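Local coordinates for protein MaoC-like dehydratase (Phytophthora Capsici, PDB 3KH8) that probably catalyses the reversible addition and removal of water at the double bond of enoyl-CoA thioesters, as a hot dog-fold relative of hydratase 2 and MaoC enzymes, at residues I66-L71 with A258-F263; D70-Y75 with K80-P85; G126-E131 with C253-A258; P207-E212 with K264-G269; K275-R280 with V303-V308. All blocks are in the same frame, centred on the assembly; numbering follows the deposited sequence.

Contact 1 (I66-L71 with A258-F263); sequences IGESDL and ASRALF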
# COMPACT_ATOMS: atom_id res chain seq x y z
N ILE A 66 -0.36 -2.84 -7.70
CA ILE A 66 -0.11 -3.51 -8.99
C ILE A 66 1.32 -3.27 -9.49
O ILE A 66 1.69 -3.67 -10.59
CB ILE A 66 -1.17 -3.16 -10.06
CG1 ILE A 66 -1.20 -1.65 -10.36
CG2 ILE A 66 -2.55 -3.68 -9.63
CD1 ILE A 66 -2.01 -1.28 -11.60
N GLY A 67 2.13 -2.61 -8.66
CA GLY A 67 3.55 -2.44 -8.94
C GLY A 67 3.90 -1.26 -9.83
O GLY A 67 5.04 -1.13 -10.26
N GLU A 68 2.92 -0.39 -10.09
CA GLU A 68 3.19 0.80 -10.91
C GLU A 68 3.96 1.85 -10.11
O GLU A 68 3.67 2.08 -8.93
CB GLU A 68 1.88 1.40 -11.45
CG GLU A 68 2.09 2.53 -12.46
CD GLU A 68 3.02 2.14 -13.60
OE1 GLU A 68 2.65 1.25 -14.40
OE2 GLU A 68 4.13 2.72 -13.70
N SER A 69 4.95 2.46 -10.76
CA SER A 69 5.81 3.47 -10.14
C SER A 69 5.73 4.84 -10.83
O SER A 69 6.20 5.84 -10.28
CB SER A 69 7.26 3.00 -10.10
OG SER A 69 7.72 2.68 -11.40
N ASP A 70 5.14 4.87 -12.03
CA ASP A 70 4.99 6.11 -12.79
C ASP A 70 4.23 7.15 -11.95
O ASP A 70 3.15 6.86 -11.42
CB ASP A 70 4.24 5.84 -14.10
CG ASP A 70 4.24 7.03 -15.05
OD1 ASP A 70 4.28 8.19 -14.62
OD2 ASP A 70 4.18 6.78 -16.27
N LEU A 71 4.81 8.34 -11.87
CA LEU A 71 4.25 9.45 -11.09
C LEU A 71 2.83 9.85 -11.49
O LEU A 71 2.07 10.36 -10.65
CB LEU A 71 5.17 10.68 -11.15
CG LEU A 71 6.61 10.50 -10.65
CD1 LEU A 71 7.37 11.82 -10.67
CD2 LEU A 71 6.63 9.90 -9.25
N ALA A 258 -0.47 -6.64 -16.60
CA ALA A 258 -0.66 -6.62 -18.06
C ALA A 258 -1.20 -5.26 -18.53
O ALA A 258 -0.72 -4.70 -19.53
CB ALA A 258 -1.57 -7.75 -18.51
N SER A 259 -2.18 -4.73 -17.80
CA SER A 259 -2.77 -3.42 -18.12
C SER A 259 -1.75 -2.29 -18.10
O SER A 259 -1.82 -1.37 -18.92
CB SER A 259 -3.93 -3.10 -17.17
OG SER A 259 -4.97 -4.06 -17.31
N ARG A 260 -0.80 -2.35 -17.16
CA ARG A 260 0.29 -1.38 -17.07
C ARG A 260 1.14 -1.40 -18.33
O ARG A 260 1.50 -0.34 -18.86
CB ARG A 260 1.18 -1.67 -15.86
CG ARG A 260 0.58 -1.30 -14.50
CD ARG A 260 1.47 -1.80 -13.37
NE ARG A 260 2.87 -1.46 -13.61
CZ ARG A 260 3.91 -2.20 -13.24
NH1 ARG A 260 3.73 -3.34 -12.58
NH2 ARG A 260 5.14 -1.79 -13.54
N ALA A 261 1.47 -2.60 -18.81
CA ALA A 261 2.25 -2.75 -20.04
C ALA A 261 1.50 -2.18 -21.24
O ALA A 261 2.08 -1.48 -22.07
CB ALA A 261 2.62 -4.21 -20.27
N LEU A 262 0.20 -2.48 -21.31
CA LEU A 262 -0.65 -2.00 -22.40
C LEU A 262 -0.80 -0.48 -22.41
O LEU A 262 -0.71 0.15 -23.47
CB LEU A 262 -2.03 -2.69 -22.36
CG LEU A 262 -2.02 -4.20 -22.64
CD1 LEU A 262 -3.25 -4.86 -22.03
CD2 LEU A 262 -1.92 -4.48 -24.14
N PHE A 263 -1.02 0.10 -21.24
CA PHE A 263 -1.11 1.56 -21.11
C PHE A 263 0.20 2.22 -21.53
O PHE A 263 0.18 3.23 -22.25
CB PHE A 263 -1.49 1.99 -19.68
CG PHE A 263 -1.51 3.49 -19.49
CD1 PHE A 263 -2.63 4.23 -19.87
CD2 PHE A 263 -0.41 4.16 -18.96
CE1 PHE A 263 -2.65 5.62 -19.72
CE2 PHE A 263 -0.43 5.55 -18.80
CZ PHE A 263 -1.55 6.28 -19.18
O HOH W 1 1.60 1.82 -16.86
O HOH W 2 4.93 -0.15 -15.86

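Contact 2 (D70-Y75 with K80-P85); sequences DLQFTY and KFSAFP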
# COMPACT_ATOMS: atom_id res chain seq x y z
N ASP A 70 5.14 4.87 -12.03
CA ASP A 70 4.99 6.11 -12.79
C ASP A 70 4.23 7.15 -11.95
O ASP A 70 3.15 6.86 -11.42
CB ASP A 70 4.24 5.84 -14.10
CG ASP A 70 4.24 7.03 -15.05
OD1 ASP A 70 4.28 8.19 -14.62
OD2 ASP A 70 4.18 6.78 -16.27
N LEU A 71 4.81 8.34 -11.87
CA LEU A 71 4.25 9.45 -11.09
C LEU A 71 2.83 9.85 -11.49
O LEU A 71 2.07 10.36 -10.65
CB LEU A 71 5.17 10.68 -11.15
CG LEU A 71 6.61 10.50 -10.65
CD1 LEU A 71 7.37 11.82 -10.67
CD2 LEU A 71 6.63 9.90 -9.25
N GLN A 72 2.48 9.61 -12.75
CA GLN A 72 1.10 9.80 -13.22
C GLN A 72 0.10 9.05 -12.33
O GLN A 72 -1.03 9.49 -12.15
CB GLN A 72 0.96 9.38 -14.69
CG GLN A 72 -0.49 9.38 -15.20
CD GLN A 72 -0.61 9.38 -16.72
OE1 GLN A 72 0.19 8.78 -17.43
NE2 GLN A 72 -1.65 10.04 -17.21
N PHE A 73 0.53 7.91 -11.78
CA PHE A 73 -0.33 7.08 -10.95
C PHE A 73 0.04 7.00 -9.46
O PHE A 73 -0.78 6.59 -8.64
CB PHE A 73 -0.43 5.66 -11.54
CG PHE A 73 -0.95 5.64 -12.95
CD1 PHE A 73 -2.27 5.99 -13.23
CD2 PHE A 73 -0.11 5.29 -14.01
CE1 PHE A 73 -2.75 5.99 -14.53
CE2 PHE A 73 -0.58 5.29 -15.32
CZ PHE A 73 -1.91 5.63 -15.58
N THR A 74 1.27 7.41 -9.12
CA THR A 74 1.76 7.29 -7.73
C THR A 74 1.94 8.62 -7.00
O THR A 74 2.22 8.63 -5.80
CB THR A 74 3.10 6.54 -7.66
OG1 THR A 74 4.08 7.24 -8.43
CG2 THR A 74 2.94 5.11 -8.16
N TYR A 75 1.81 9.73 -7.72
CA TYR A 75 2.01 11.05 -7.12
C TYR A 75 0.83 11.98 -7.39
O TYR A 75 0.60 12.39 -8.53
CB TYR A 75 3.34 11.67 -7.59
CG TYR A 75 3.62 13.05 -7.03
CD1 TYR A 75 3.43 13.33 -5.68
CD2 TYR A 75 4.11 14.07 -7.85
CE1 TYR A 75 3.69 14.60 -5.15
CE2 TYR A 75 4.38 15.34 -7.33
CZ TYR A 75 4.17 15.59 -5.98
OH TYR A 75 4.44 16.84 -5.47
N LYS A 80 -0.49 15.24 -14.66
CA LYS A 80 -1.49 14.37 -15.28
C LYS A 80 -1.94 13.24 -14.34
O LYS A 80 -2.27 12.14 -14.80
CB LYS A 80 -0.96 13.78 -16.59
CG LYS A 80 -0.64 14.80 -17.67
CD LYS A 80 -0.24 14.08 -18.95
CE LYS A 80 0.55 14.98 -19.88
NZ LYS A 80 1.37 14.17 -20.82
N PHE A 81 -1.94 13.51 -13.04
CA PHE A 81 -2.36 12.49 -12.07
C PHE A 81 -3.72 11.91 -12.44
O PHE A 81 -4.66 12.64 -12.74
CB PHE A 81 -2.37 13.01 -10.62
CG PHE A 81 -2.84 11.97 -9.63
CD1 PHE A 81 -2.04 10.86 -9.33
CD2 PHE A 81 -4.08 12.08 -9.02
CE1 PHE A 81 -2.47 9.88 -8.43
CE2 PHE A 81 -4.53 11.10 -8.11
CZ PHE A 81 -3.72 10.01 -7.81
N SER A 82 -3.79 10.58 -12.46
CA SER A 82 -4.98 9.86 -12.89
C SER A 82 -5.16 8.60 -12.06
O SER A 82 -4.19 8.06 -11.51
CB SER A 82 -4.87 9.47 -14.36
OG SER A 82 -4.65 10.60 -15.20
N ALA A 83 -6.40 8.13 -11.97
CA ALA A 83 -6.66 6.77 -11.48
C ALA A 83 -6.08 5.81 -12.51
O ALA A 83 -6.15 6.09 -13.72
CB ALA A 83 -8.15 6.54 -11.32
N PHE A 84 -5.51 4.70 -12.07
CA PHE A 84 -5.16 3.67 -13.05
C PHE A 84 -6.45 3.07 -13.63
O PHE A 84 -7.37 2.76 -12.87
CB PHE A 84 -4.24 2.58 -12.49
CG PHE A 84 -3.66 1.71 -13.57
CD1 PHE A 84 -2.54 2.13 -14.28
CD2 PHE A 84 -4.27 0.51 -13.91
CE1 PHE A 84 -2.02 1.35 -15.31
CE2 PHE A 84 -3.75 -0.28 -14.94
CZ PHE A 84 -2.63 0.13 -15.64
N PRO A 85 -6.53 2.95 -14.97
CA PRO A 85 -7.81 2.63 -15.62
C PRO A 85 -8.50 1.34 -15.18
O PRO A 85 -9.73 1.24 -15.29
CB PRO A 85 -7.42 2.55 -17.10
CG PRO A 85 -6.30 3.51 -17.22
CD PRO A 85 -5.50 3.29 -15.96
O HOH W 3 -3.40 6.48 -9.26

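Contact 3 (G126-E131 with C253-A258); sequences GEQSVE and CSMGVA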
# COMPACT_ATOMS: atom_id res chain seq x y z
N GLY A 126 -12.59 -17.09 -13.59
CA GLY A 126 -12.10 -17.53 -14.88
C GLY A 126 -11.88 -16.44 -15.91
O GLY A 126 -10.97 -16.54 -16.73
N GLU A 127 -12.73 -15.41 -15.87
CA GLU A 127 -12.74 -14.36 -16.88
C GLU A 127 -13.02 -12.99 -16.28
O GLU A 127 -13.74 -12.87 -15.28
CB GLU A 127 -13.80 -14.67 -17.96
CG GLU A 127 -13.52 -15.91 -18.79
CD GLU A 127 -14.58 -16.21 -19.84
OE1 GLU A 127 -15.53 -15.41 -19.99
OE2 GLU A 127 -14.46 -17.25 -20.52
N GLN A 128 -12.46 -11.95 -16.90
CA GLN A 128 -12.75 -10.57 -16.51
C GLN A 128 -12.79 -9.64 -17.71
O GLN A 128 -11.90 -9.68 -18.57
CB GLN A 128 -11.73 -10.05 -15.48
CG GLN A 128 -12.08 -8.68 -14.90
CD GLN A 128 -13.35 -8.71 -14.06
OE1 GLN A 128 -13.50 -9.56 -13.19
NE2 GLN A 128 -14.27 -7.80 -14.34
N SER A 129 -13.82 -8.81 -17.76
CA SER A 129 -13.94 -7.77 -18.77
C SER A 129 -14.15 -6.43 -18.08
O SER A 129 -14.90 -6.34 -17.11
CB SER A 129 -15.11 -8.07 -19.71
OG SER A 129 -15.29 -7.01 -20.62
N VAL A 130 -13.47 -5.40 -18.58
CA VAL A 130 -13.61 -4.04 -18.09
C VAL A 130 -13.79 -3.09 -19.26
O VAL A 130 -12.94 -3.03 -20.16
CB VAL A 130 -12.38 -3.60 -17.24
CG1 VAL A 130 -12.55 -2.16 -16.75
CG2 VAL A 130 -12.19 -4.53 -16.05
N GLU A 131 -14.90 -2.36 -19.26
CA GLU A 131 -15.17 -1.35 -20.27
C GLU A 131 -15.29 0.02 -19.60
O GLU A 131 -16.12 0.21 -18.71
CB GLU A 131 -16.45 -1.67 -21.05
CG GLU A 131 -16.69 -0.73 -22.22
CD GLU A 131 -18.03 -0.95 -22.92
OE1 GLU A 131 -18.75 -1.92 -22.57
OE2 GLU A 131 -18.35 -0.15 -23.82
N CYS A 253 -4.53 -8.75 -9.92
CA CYS A 253 -3.24 -8.06 -9.84
C CYS A 253 -2.42 -8.35 -11.11
O CYS A 253 -1.85 -7.44 -11.71
CB CYS A 253 -2.47 -8.48 -8.58
SG CYS A 253 -0.87 -7.63 -8.33
N SER A 254 -2.37 -9.62 -11.51
CA SER A 254 -1.77 -10.01 -12.79
C SER A 254 -2.39 -9.25 -13.96
O SER A 254 -1.68 -8.82 -14.88
CB SER A 254 -1.92 -11.52 -13.03
OG SER A 254 -1.18 -12.25 -12.06
N MET A 255 -3.71 -9.09 -13.93
CA MET A 255 -4.41 -8.32 -14.94
C MET A 255 -3.96 -6.86 -14.91
O MET A 255 -3.81 -6.23 -15.96
CB MET A 255 -5.93 -8.43 -14.75
CG MET A 255 -6.75 -7.84 -15.90
SD MET A 255 -8.51 -8.03 -15.62
CE MET A 255 -9.19 -7.35 -17.13
N GLY A 256 -3.74 -6.34 -13.70
CA GLY A 256 -3.19 -4.99 -13.51
C GLY A 256 -1.82 -4.84 -14.14
O GLY A 256 -1.54 -3.84 -14.81
N VAL A 257 -0.96 -5.83 -13.92
CA VAL A 257 0.40 -5.83 -14.46
C VAL A 257 0.37 -5.80 -16.00
O VAL A 257 1.09 -5.01 -16.62
CB VAL A 257 1.25 -7.02 -13.92
CG1 VAL A 257 2.58 -7.14 -14.65
CG2 VAL A 257 1.49 -6.84 -12.42
N ALA A 258 -0.47 -6.64 -16.60
CA ALA A 258 -0.66 -6.62 -18.06
C ALA A 258 -1.20 -5.26 -18.53
O ALA A 258 -0.72 -4.70 -19.53
CB ALA A 258 -1.57 -7.75 -18.51

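Contact 4 (P207-E212 with K264-G269); sequences PDFNDE and KQFCGG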
# COMPACT_ATOMS: atom_id res chain seq x y z
N PRO A 207 5.29 -11.93 -31.02
CA PRO A 207 4.67 -10.71 -30.48
C PRO A 207 5.32 -9.45 -31.05
O PRO A 207 6.53 -9.44 -31.31
CB PRO A 207 4.92 -10.81 -28.98
CG PRO A 207 5.16 -12.26 -28.72
CD PRO A 207 5.83 -12.79 -29.95
N ASP A 208 4.52 -8.41 -31.25
CA ASP A 208 5.01 -7.13 -31.75
C ASP A 208 5.78 -6.38 -30.67
O ASP A 208 6.79 -5.73 -30.95
CB ASP A 208 3.85 -6.28 -32.26
CG ASP A 208 3.17 -6.90 -33.47
OD1 ASP A 208 3.87 -7.55 -34.28
OD2 ASP A 208 1.94 -6.73 -33.62
N PHE A 209 5.31 -6.49 -29.43
CA PHE A 209 5.92 -5.80 -28.30
C PHE A 209 5.95 -6.71 -27.08
O PHE A 209 5.07 -7.56 -26.90
CB PHE A 209 5.18 -4.50 -27.98
CG PHE A 209 5.08 -3.55 -29.16
CD1 PHE A 209 6.17 -2.79 -29.56
CD2 PHE A 209 3.88 -3.43 -29.86
CE1 PHE A 209 6.08 -1.92 -30.65
CE2 PHE A 209 3.78 -2.56 -30.95
CZ PHE A 209 4.88 -1.80 -31.34
N ASN A 210 6.97 -6.54 -26.24
CA ASN A 210 7.09 -7.28 -25.00
C ASN A 210 7.43 -6.33 -23.86
O ASN A 210 8.09 -5.31 -24.06
CB ASN A 210 8.19 -8.34 -25.11
CG ASN A 210 7.84 -9.43 -26.11
OD1 ASN A 210 7.04 -10.32 -25.83
ND2 ASN A 210 8.47 -9.37 -27.28
N ASP A 211 6.95 -6.67 -22.66
CA ASP A 211 7.29 -5.95 -21.45
C ASP A 211 7.38 -6.99 -20.35
O ASP A 211 6.81 -8.08 -20.47
CB ASP A 211 6.23 -4.89 -21.12
CG ASP A 211 6.74 -3.78 -20.19
OD1 ASP A 211 7.89 -3.86 -19.70
OD2 ASP A 211 5.99 -2.81 -19.96
N GLU A 212 8.13 -6.69 -19.29
CA GLU A 212 8.16 -7.58 -18.14
C GLU A 212 8.18 -6.81 -16.84
O GLU A 212 8.68 -5.69 -16.77
CB GLU A 212 9.34 -8.57 -18.22
CG GLU A 212 10.71 -7.93 -18.16
CD GLU A 212 11.82 -8.95 -17.92
OE1 GLU A 212 11.76 -10.06 -18.50
OE2 GLU A 212 12.74 -8.64 -17.14
N LYS A 264 1.31 1.66 -21.07
CA LYS A 264 2.64 2.21 -21.34
C LYS A 264 2.98 2.18 -22.83
O LYS A 264 3.51 3.15 -23.38
CB LYS A 264 3.70 1.44 -20.54
CG LYS A 264 5.08 2.07 -20.51
CD LYS A 264 6.06 1.20 -19.74
CE LYS A 264 7.44 1.84 -19.67
NZ LYS A 264 8.38 0.98 -18.89
N GLN A 265 2.66 1.07 -23.49
CA GLN A 265 2.98 0.89 -24.91
C GLN A 265 2.08 1.70 -25.84
O GLN A 265 2.57 2.31 -26.80
CB GLN A 265 2.97 -0.60 -25.29
CG GLN A 265 3.36 -0.89 -26.75
CD GLN A 265 4.75 -0.39 -27.12
OE1 GLN A 265 5.71 -0.62 -26.39
NE2 GLN A 265 4.85 0.28 -28.26
N PHE A 266 0.78 1.75 -25.55
CA PHE A 266 -0.21 2.23 -26.51
C PHE A 266 -0.94 3.54 -26.20
O PHE A 266 -1.38 4.23 -27.13
CB PHE A 266 -1.23 1.12 -26.81
CG PHE A 266 -0.61 -0.13 -27.37
CD1 PHE A 266 -0.20 -0.20 -28.70
CD2 PHE A 266 -0.42 -1.25 -26.55
CE1 PHE A 266 0.37 -1.35 -29.22
CE2 PHE A 266 0.16 -2.41 -27.06
CZ PHE A 266 0.56 -2.46 -28.39
N CYS A 267 -1.09 3.88 -24.93
CA CYS A 267 -2.02 4.97 -24.56
C CYS A 267 -1.43 6.38 -24.53
O CYS A 267 -2.17 7.35 -24.30
CB CYS A 267 -2.75 4.64 -23.25
SG CYS A 267 -3.94 3.29 -23.39
N GLY A 268 -0.13 6.51 -24.76
CA GLY A 268 0.54 7.82 -24.81
C GLY A 268 0.29 8.73 -23.62
O GLY A 268 0.02 9.93 -23.79
N GLY A 269 0.35 8.17 -22.41
CA GLY A 269 0.20 8.94 -21.18
C GLY A 269 -1.19 9.50 -20.90
O GLY A 269 -1.35 10.36 -20.04

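Contact 5 (K275-R280 with V303-V308); sequences KSIRVR and VLFQAV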
# COMPACT_ATOMS: atom_id res chain seq x y z
N LYS A 275 -9.71 2.05 -23.34
CA LYS A 275 -11.15 1.87 -23.56
C LYS A 275 -11.75 0.58 -23.00
O LYS A 275 -12.75 0.62 -22.28
CB LYS A 275 -11.52 2.05 -25.04
CG LYS A 275 -11.37 3.49 -25.53
CD LYS A 275 -12.33 4.42 -24.79
CE LYS A 275 -12.05 5.87 -25.10
NZ LYS A 275 -12.76 6.79 -24.16
N SER A 276 -11.16 -0.56 -23.34
CA SER A 276 -11.65 -1.83 -22.82
C SER A 276 -10.56 -2.88 -22.76
O SER A 276 -9.55 -2.79 -23.45
CB SER A 276 -12.85 -2.35 -23.62
OG SER A 276 -12.46 -2.70 -24.94
N ILE A 277 -10.79 -3.88 -21.91
CA ILE A 277 -9.86 -4.98 -21.72
C ILE A 277 -10.65 -6.20 -21.24
O ILE A 277 -11.50 -6.09 -20.36
CB ILE A 277 -8.70 -4.59 -20.74
CG1 ILE A 277 -7.69 -5.73 -20.60
CG2 ILE A 277 -9.25 -4.11 -19.38
CD1 ILE A 277 -6.34 -5.30 -20.03
N ARG A 278 -10.39 -7.35 -21.86
CA ARG A 278 -10.95 -8.61 -21.41
C ARG A 278 -9.92 -9.73 -21.47
O ARG A 278 -9.07 -9.76 -22.37
CB ARG A 278 -12.22 -8.98 -22.19
CG ARG A 278 -12.03 -9.15 -23.70
CD ARG A 278 -13.34 -9.59 -24.33
NE ARG A 278 -13.28 -9.64 -25.79
CZ ARG A 278 -13.53 -10.73 -26.51
NH1 ARG A 278 -13.86 -11.88 -25.92
NH2 ARG A 278 -13.47 -10.67 -27.83
N VAL A 279 -9.98 -10.64 -20.50
CA VAL A 279 -8.97 -11.68 -20.36
C VAL A 279 -9.62 -12.94 -19.82
O VAL A 279 -10.76 -12.91 -19.33
CB VAL A 279 -7.83 -11.26 -19.36
CG1 VAL A 279 -7.14 -9.97 -19.80
CG2 VAL A 279 -8.36 -11.14 -17.92
N ARG A 280 -8.89 -14.05 -19.90
CA ARG A 280 -9.20 -15.19 -19.06
C ARG A 280 -7.99 -15.57 -18.22
O ARG A 280 -6.85 -15.36 -18.64
CB ARG A 280 -9.75 -16.39 -19.85
CG ARG A 280 -8.73 -17.16 -20.66
CD ARG A 280 -9.39 -18.31 -21.42
NE ARG A 280 -8.55 -18.73 -22.54
CZ ARG A 280 -8.64 -18.23 -23.77
NH1 ARG A 280 -9.55 -17.31 -24.07
NH2 ARG A 280 -7.82 -18.67 -24.71
N VAL A 303 -5.48 -4.49 -29.60
CA VAL A 303 -4.27 -5.22 -29.25
C VAL A 303 -4.62 -6.53 -28.57
O VAL A 303 -5.38 -6.56 -27.59
CB VAL A 303 -3.33 -4.39 -28.33
CG1 VAL A 303 -2.06 -5.17 -27.98
CG2 VAL A 303 -2.97 -3.07 -28.99
N LEU A 304 -4.07 -7.62 -29.09
CA LEU A 304 -4.21 -8.92 -28.46
C LEU A 304 -2.98 -9.17 -27.59
O LEU A 304 -1.89 -8.68 -27.90
CB LEU A 304 -4.43 -10.03 -29.50
CG LEU A 304 -5.63 -9.83 -30.44
CD1 LEU A 304 -5.82 -11.03 -31.36
CD2 LEU A 304 -6.94 -9.53 -29.69
N PHE A 305 -3.17 -9.89 -26.49
CA PHE A 305 -2.08 -10.08 -25.54
C PHE A 305 -2.21 -11.30 -24.64
O PHE A 305 -3.29 -11.87 -24.49
CB PHE A 305 -1.89 -8.81 -24.69
CG PHE A 305 -2.99 -8.56 -23.70
CD1 PHE A 305 -4.13 -7.86 -24.08
CD2 PHE A 305 -2.89 -9.03 -22.39
CE1 PHE A 305 -5.15 -7.62 -23.16
CE2 PHE A 305 -3.90 -8.80 -21.47
CZ PHE A 305 -5.03 -8.09 -21.85
N GLN A 306 -1.07 -11.69 -24.07
CA GLN A 306 -1.00 -12.71 -23.04
C GLN A 306 -0.06 -12.22 -21.95
O GLN A 306 0.84 -11.42 -22.21
CB GLN A 306 -0.43 -14.01 -23.60
CG GLN A 306 -1.27 -14.70 -24.67
CD GLN A 306 -0.59 -15.96 -25.17
OE1 GLN A 306 0.57 -15.92 -25.59
NE2 GLN A 306 -1.29 -17.08 -25.11
N ALA A 307 -0.27 -12.70 -20.72
CA ALA A 307 0.71 -12.53 -19.67
C ALA A 307 1.26 -13.89 -19.28
O ALA A 307 0.50 -14.85 -19.11
CB ALA A 307 0.13 -11.80 -18.46
N VAL A 308 2.58 -13.97 -19.14
CA VAL A 308 3.27 -15.24 -18.96
C VAL A 308 4.24 -15.14 -17.80
O VAL A 308 4.90 -14.12 -17.64
CB VAL A 308 4.05 -15.64 -20.25
CG1 VAL A 308 4.69 -17.02 -20.11
CG2 VAL A 308 3.13 -15.61 -21.48

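Contact 1 (I66-L71 with A258-F263)
R260, on the central hot dog helix 251-266, reaches across to I66, G67 and E68 in the Schellman motif that ends helix 56-65, where G67 has the positive phi. The charged contact is a salt bridge from R260 NE to E68 OE1 (2.8 Å). The oxygen lies near the guanidinium plane, but NE meets it from above the carboxylate plane, the two flat groups standing 80° apart. A hydrogen bond adds a second hold: R260 NH1 donates to I66 O (2.9 Å), on a lone pair of that carbonyl. G67 O lies 3.2 Å above one guanidinium face without bonding to it. The bend of R260 at chi3 (47°) turns the guanidinium onto this helix end.

The apolar part comes mainly from I66, whose CD1 slides past R260 CG at 3.9 Å and whose CG1 lies near R260 CD. Beyond the two segments, R260 also makes a cation-pi contact with F213. The other carboxylate oxygen of E68 turns back to its own segment, where OE2 accepts from D70 N through its anti lone pair. Two waters bridge the segments. Both donate to E68 OE1; one also donates to R260 O, and the other accepts from R260 NH2 at 2.8 Å.

Contact 2 (D70-Y75 with K80-P85)
F73 sends its CB away from 80-85, yet its ring comes back onto that segment, since CG stands anti to the carbonyl carbon (chi1 -58°). F84 CD1 stands over the ring face, 4.1 Å from CG, with CD2 and CE2 also beneath it. Further out, CD1 meets S82 O (3.3 Å) and CE1 meets A83 O (3.5 Å), both carbonyls lying at the ring edge. At the tip, CZ touches F84 CD1, and CE1 also brushes the P85 ring. F84 turns its edge to the F73 face in a T-shaped pair, centroids 5.0 Å apart and planes at 69°; Q72 CG covers the opposite face of F73.

This is a short capped helix with the chain folded back along it: D70 is the N-cap of helix 71-74, its OD1 accepting from Q72 N, and the returning loop is tied on by S82 N donating to Q72 O (3.0 Å). F81 CA also leans on Q72 O, as a CA-H...O contact. The Q72 side chain runs out extended, and NE2 donates to K80 O (3.3 Å) as well as to G269 O beyond. K80 O takes S82 OG from the other face of its carbonyl plane, at 2.9 Å.

Contact 3 (G126-E131 with C253-A258)
The flat group here, the amide of Q128, is carried away from M255, which meets the aliphatic stem of the glutamine rather than its amide: M255 SD lies 3.7 Å from Q128 CG and 3.8 Å from Q128 CB. A bend at chi2 (66°) swings the amide back over its own strand. There NE2 donates to S129 O (3.2 Å), coming from above that carbonyl's plane rather than on a lone pair, while OE1 takes a weak hydrogen bond from H125 NE2. M255 comes in fully extended and meets the glutamine at about a right angle. Its methyl, CE, ends 3.9 Å from Q128 O and 4.3 Å from V130 CG2, so the thioether lies over two successive inward-facing residues of the strand. No hydrogen bond joins the segments.

The contact is one point where the buried hot dog helix 251-266 rests on the curled sheet. Strand 123-132 pairs antiparallel with 274-281 on one edge and 172-184 on the other, with a classic bulge against 172-184, where G126 and E127 both face G180. L177 and I277 of those neighbours pack beside V130.

Contact 4 (P207-E212 with K264-G269)
D211 points toward K264, but its polar bond is local: OD1 takes a weak hydrogen bond from E212 N (2.9 Å, 125°). Its other oxygen, OD2, comes within 4.0 Å of K264 CD, and K264 NZ remains 4.6 Å from it, so the opposite charges attract at most loosely and no salt bridge forms. The setting is the outer end of a hot dog domain, where strand 209-214 lies over the last turns of the central helix 251-266. A classic beta bulge at D208 and F209, facing M295, starts that strand.

F209 does most of the work. Its CG stands anti to the carbonyl carbon (chi1 -56°), which brings one ring face down on Q265. The Q265 amide stacks nearly parallel on that face, the planes 12° apart, with NE2 3.4 Å above the ring and displaced toward its rim. Closer to the backbone, Q265 CG makes a CH-pi contact with the same ring, 4.2 Å from the centroid. F266 meets that ring obliquely, the planes steeply inclined, with F209 CD2 touching F266 CZ at 3.8 Å. F266 is backed by Y324 and by M295 and Q297 of strand 290-297. The Q265 stem thus serves both aromatics, with its CG also lying 3.5 Å above the centre of the F266 ring.

Contact 5 (K275-R280 with V303-V308)
Strands 275-280 and 303-308 run in roughly the same direction, their axes 44° apart and 8.9 Å at closest approach, with no hydrogen bond between them because strand 314-324 pairs antiparallel with both. What bridges the gap is the F305 ring. Its CG takes the position flanked by both backbone N and carbonyl carbon (chi1 71°), and from there the ring extends across to the other strand.

The tip atom makes the closest approaches. F305 CZ lies 3.5 Å from V279 CG1 and 3.6 Å from I277 CD1, so it settles between two side chains two residues apart (i and i+2) on the facing strand. I277 also brings CG1 to CZ (3.8 Å), the isoleucine crossing the phenylalanine at about a right angle. V279 CG1 reaches round to CE2 as well, at 3.8 Å. Both aliphatic groups approach obliquely, neither squarely over a face nor in the ring plane; V303, two residues earlier on the same strand as F305, has its carbonyl O in that plane, at the edge.

R278, between the two aliphatics, points away and is held by a salt bridge to E321 and a hydrogen bond to A198 O. L262 of helix 251-266 packs on both I277 and F305, and V317 lies beside V279. These buried side chains line the inner, concave surface that a hot dog sheet wraps around its long central helix.

Helix 251-266 runs through contacts 1, 3 and 4, and contact 5 lies on the sheet that curls round it. Contacts 3 and 5 are closest, centres about 7 Å apart, because their strands are neighbours: V130 N lies 2.7 Å from I277 O, probably a hydrogen bond. From contact 1, S259 touches I277 and L262 touches V303 of contact 5; F266 of contact 4 also meets V303. Contacts 1 and 2 share D70 and L71 and both border the second subunit, with F263 and F73 forming an edge-to-face pair. Contacts 2 and 4 have centres about 17 Å apart, yet the 2.9 Å from Q72 NE2 to G269 O joins the N-terminal hydratase region to the MaoC-like region.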